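Local coordinates for penicillin-binding protein 2 (Pbp2) (Helicobacter pylori, PDB 5LP5), which probably cross-links peptidoglycan as a penicillin-binding transpeptidase of the cell-shape machinery, working in complex with MreC, at residues P297-P309 against G397-P409. Sequence-based numbering, arbitrary orientation.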
# COMPACT_ATOMS: atom_id res chain seq x y z
N PRO A 297 3.72 -26.55 5.41
CA PRO A 297 2.87 -25.45 4.95
C PRO A 297 3.42 -24.72 3.73
O PRO A 297 2.63 -24.16 2.96
CB PRO A 297 2.85 -24.49 6.15
CG PRO A 297 3.29 -25.29 7.31
CD PRO A 297 4.28 -26.26 6.74
N LEU A 298 4.74 -24.72 3.57
CA LEU A 298 5.34 -23.98 2.48
C LEU A 298 5.16 -24.69 1.15
O LEU A 298 5.50 -24.13 0.11
CB LEU A 298 6.81 -23.76 2.73
CG LEU A 298 7.11 -22.87 3.92
CD1 LEU A 298 8.62 -22.86 4.10
CD2 LEU A 298 6.56 -21.45 3.77
N LEU A 299 4.63 -25.91 1.18
CA LEU A 299 4.47 -26.69 -0.03
C LEU A 299 3.22 -26.28 -0.78
O LEU A 299 2.11 -26.27 -0.23
CB LEU A 299 4.42 -28.18 0.30
CG LEU A 299 4.38 -29.13 -0.91
CD1 LEU A 299 5.67 -29.09 -1.70
CD2 LEU A 299 4.05 -30.56 -0.51
N ASN A 300 3.44 -25.91 -2.04
CA ASN A 300 2.39 -25.74 -3.01
C ASN A 300 2.04 -27.12 -3.55
O ASN A 300 2.81 -27.73 -4.28
CB ASN A 300 2.85 -24.80 -4.13
CG ASN A 300 1.76 -24.53 -5.16
OD1 ASN A 300 1.01 -25.42 -5.55
ND2 ASN A 300 1.68 -23.28 -5.60
N ARG A 301 0.87 -27.61 -3.19
CA ARG A 301 0.48 -28.96 -3.53
C ARG A 301 -0.27 -29.11 -4.85
O ARG A 301 -0.42 -30.23 -5.33
CB ARG A 301 -0.37 -29.51 -2.40
CG ARG A 301 0.43 -29.77 -1.13
CD ARG A 301 -0.45 -30.36 -0.05
NE ARG A 301 0.32 -30.86 1.09
CZ ARG A 301 0.89 -30.08 2.00
NH1 ARG A 301 0.81 -28.73 1.94
NH2 ARG A 301 1.56 -30.65 2.99
N PHE A 302 -0.76 -28.02 -5.46
CA PHE A 302 -1.43 -28.14 -6.76
C PHE A 302 -0.46 -28.03 -7.96
O PHE A 302 -0.77 -28.51 -9.06
CB PHE A 302 -2.64 -27.19 -6.90
CG PHE A 302 -2.32 -25.71 -6.76
CD1 PHE A 302 -1.76 -24.99 -7.81
CD2 PHE A 302 -2.61 -25.04 -5.57
CE1 PHE A 302 -1.45 -23.64 -7.66
CE2 PHE A 302 -2.31 -23.69 -5.44
CZ PHE A 302 -1.74 -22.99 -6.49
N ALA A 303 0.71 -27.41 -7.74
CA ALA A 303 1.72 -27.17 -8.79
C ALA A 303 3.13 -27.68 -8.49
O ALA A 303 3.92 -27.89 -9.42
CB ALA A 303 1.79 -25.68 -9.10
N ASN A 304 3.47 -27.87 -7.22
CA ASN A 304 4.83 -28.25 -6.83
C ASN A 304 4.87 -29.45 -5.89
O ASN A 304 5.61 -29.46 -4.90
CB ASN A 304 5.55 -27.05 -6.20
CG ASN A 304 5.75 -25.93 -7.20
OD1 ASN A 304 5.09 -24.90 -7.16
ND2 ASN A 304 6.65 -26.16 -8.13
N ALA A 305 4.06 -30.45 -6.22
CA ALA A 305 3.95 -31.69 -5.44
C ALA A 305 3.46 -32.77 -6.37
O ALA A 305 2.57 -32.52 -7.21
CB ALA A 305 2.98 -31.55 -4.29
N LEU A 306 4.05 -33.95 -6.23
CA LEU A 306 3.80 -35.08 -7.11
C LEU A 306 3.14 -36.25 -6.34
O LEU A 306 3.54 -36.58 -5.23
CB LEU A 306 5.11 -35.53 -7.77
CG LEU A 306 5.71 -34.63 -8.89
CD1 LEU A 306 7.14 -35.00 -9.25
CD2 LEU A 306 4.82 -34.65 -10.13
N TYR A 307 2.11 -36.84 -6.93
CA TYR A 307 1.41 -37.97 -6.34
C TYR A 307 1.09 -38.98 -7.45
O TYR A 307 0.94 -38.59 -8.60
CB TYR A 307 0.09 -37.53 -5.70
CG TYR A 307 0.14 -36.40 -4.69
CD1 TYR A 307 -0.03 -35.08 -5.08
CD2 TYR A 307 0.29 -36.66 -3.35
CE1 TYR A 307 -0.01 -34.05 -4.16
CE2 TYR A 307 0.29 -35.65 -2.41
CZ TYR A 307 0.13 -34.34 -2.82
OH TYR A 307 0.12 -33.31 -1.90
N PRO A 308 1.00 -40.28 -7.10
CA PRO A 308 0.52 -41.25 -8.09
C PRO A 308 -0.94 -40.97 -8.41
O PRO A 308 -1.75 -40.82 -7.49
CB PRO A 308 0.67 -42.61 -7.38
CG PRO A 308 1.53 -42.36 -6.19
CD PRO A 308 1.35 -40.91 -5.82
N PRO A 309 -1.29 -40.88 -9.70
CA PRO A 309 -2.67 -40.51 -10.02
C PRO A 309 -3.72 -41.55 -9.60
O PRO A 309 -4.85 -41.17 -9.27
CB PRO A 309 -2.65 -40.32 -11.55
CG PRO A 309 -1.52 -41.11 -12.01
CD PRO A 309 -0.49 -41.11 -10.91
N GLY A 397 1.13 -25.30 -17.93
CA GLY A 397 1.42 -23.92 -18.36
C GLY A 397 0.84 -22.83 -17.45
O GLY A 397 0.50 -21.74 -17.91
N VAL A 398 0.73 -23.13 -16.17
CA VAL A 398 0.06 -22.25 -15.24
C VAL A 398 0.95 -21.04 -15.03
O VAL A 398 2.17 -21.15 -15.15
CB VAL A 398 -0.28 -23.00 -13.93
CG1 VAL A 398 0.97 -23.25 -13.11
CG2 VAL A 398 -1.31 -22.24 -13.11
N ASP A 399 0.34 -19.88 -14.78
CA ASP A 399 1.10 -18.65 -14.58
C ASP A 399 1.59 -18.47 -13.12
O ASP A 399 1.24 -17.51 -12.42
CB ASP A 399 0.31 -17.43 -15.10
CG ASP A 399 -1.04 -17.23 -14.43
OD1 ASP A 399 -1.60 -18.18 -13.86
OD2 ASP A 399 -1.53 -16.10 -14.46
N LEU A 400 2.39 -19.45 -12.69
CA LEU A 400 3.16 -19.38 -11.45
C LEU A 400 4.57 -19.77 -11.79
O LEU A 400 4.83 -20.29 -12.88
CB LEU A 400 2.60 -20.34 -10.40
CG LEU A 400 1.25 -20.02 -9.78
CD1 LEU A 400 0.89 -21.10 -8.75
CD2 LEU A 400 1.31 -18.65 -9.14
N PRO A 401 5.52 -19.53 -10.86
CA PRO A 401 6.87 -20.05 -11.09
C PRO A 401 7.00 -21.56 -10.81
O PRO A 401 6.31 -22.12 -9.94
CB PRO A 401 7.72 -19.24 -10.11
CG PRO A 401 6.82 -18.22 -9.48
CD PRO A 401 5.43 -18.74 -9.63
N ASN A 402 7.89 -22.19 -11.56
CA ASN A 402 8.32 -23.57 -11.34
C ASN A 402 7.19 -24.58 -11.27
O ASN A 402 7.08 -25.26 -10.28
CB ASN A 402 9.12 -23.69 -10.03
CG ASN A 402 10.54 -23.19 -10.17
OD1 ASN A 402 10.81 -21.98 -10.11
ND2 ASN A 402 11.48 -24.13 -10.30
N GLU A 403 6.36 -24.69 -12.30
CA GLU A 403 5.41 -25.80 -12.34
C GLU A 403 6.13 -27.12 -12.61
O GLU A 403 6.99 -27.21 -13.48
CB GLU A 403 4.36 -25.58 -13.42
CG GLU A 403 3.20 -26.55 -13.30
CD GLU A 403 2.29 -26.51 -14.50
OE1 GLU A 403 2.39 -25.55 -15.28
OE2 GLU A 403 1.49 -27.45 -14.64
N PHE A 404 5.78 -28.15 -11.85
CA PHE A 404 6.38 -29.48 -12.02
C PHE A 404 5.78 -30.23 -13.19
O PHE A 404 4.56 -30.28 -13.34
CB PHE A 404 6.16 -30.31 -10.76
CG PHE A 404 7.11 -30.00 -9.65
CD1 PHE A 404 7.97 -28.89 -9.71
CD2 PHE A 404 7.13 -30.79 -8.51
CE1 PHE A 404 8.83 -28.60 -8.68
CE2 PHE A 404 7.98 -30.49 -7.47
CZ PHE A 404 8.84 -29.41 -7.56
N VAL A 405 6.63 -30.82 -14.02
CA VAL A 405 6.21 -31.86 -14.95
C VAL A 405 6.19 -33.16 -14.19
O VAL A 405 6.92 -33.34 -13.20
CB VAL A 405 7.15 -32.04 -16.18
CG1 VAL A 405 7.17 -30.78 -17.03
CG2 VAL A 405 8.57 -32.46 -15.77
N GLY A 406 5.39 -34.08 -14.69
CA GLY A 406 5.30 -35.36 -14.02
C GLY A 406 6.35 -36.34 -14.47
O GLY A 406 7.46 -35.98 -14.87
N ILE A 407 5.98 -37.60 -14.36
CA ILE A 407 6.68 -38.69 -14.96
C ILE A 407 5.62 -39.62 -15.49
O ILE A 407 4.86 -40.19 -14.72
CB ILE A 407 7.52 -39.45 -13.93
CG1 ILE A 407 8.70 -38.60 -13.49
CG2 ILE A 407 8.01 -40.77 -14.51
CD1 ILE A 407 9.38 -39.11 -12.25
N VAL A 408 5.56 -39.74 -16.81
CA VAL A 408 4.80 -40.82 -17.43
C VAL A 408 5.79 -41.94 -17.74
O VAL A 408 6.51 -41.88 -18.74
CB VAL A 408 4.06 -40.37 -18.71
CG1 VAL A 408 3.46 -41.57 -19.45
CG2 VAL A 408 2.96 -39.38 -18.36
N PRO A 409 5.83 -42.96 -16.87
CA PRO A 409 6.90 -43.93 -17.02
C PRO A 409 6.79 -44.71 -18.32
O PRO A 409 5.70 -45.15 -18.69
CB PRO A 409 6.70 -44.85 -15.81
CG PRO A 409 5.24 -44.77 -15.54
CD PRO A 409 4.86 -43.36 -15.86
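Two loops of the transpeptidase domain, residues 297-309 ahead of helix 314-324 and residues 397-409 ahead of helix 411-418, meet where N304 lies against the ring of F404. A nearly straight backbone hydrogen bond, F404 N to A303 O at 3.1 Å, joins the two segments. With CG anti to its own carbonyl carbon (chi1 -80°), F404 lays one face of its ring against N304 CA, 3.9 Å from the centroid, as a CH-pi contact. The amide of N304 stands perpendicular to that ring and, short enough to donate to a nearby carbonyl, turns ND2 to N402 O; the bond is modelled very short, so its exact length is doubtful. A flat aromatic suits this place because its face accepts backbone CH while its edge takes an aliphatic chain: L306 CG approaches F404 CD2 at 4.1 Å, near the ring plane. Earlier in both segments, L400 CD1 reaches the edge of F302 at CE1, 3.6 Å away, and I191 of helix 190-194 also touches L400. Asparagine's short amide also serves N300, whose OD1 accepts from A303 N in an Asx motif. A carboxylate can take several N-H groups: E403 OE1 accepts from G397 N and V398 N, while OE2 is held by T396 OG1, just before the segment. The contact thus joins two helix-entering loops of the transpeptidase domain, the first leading to helix 314-324, whose start probably carries the family's SxxK motif.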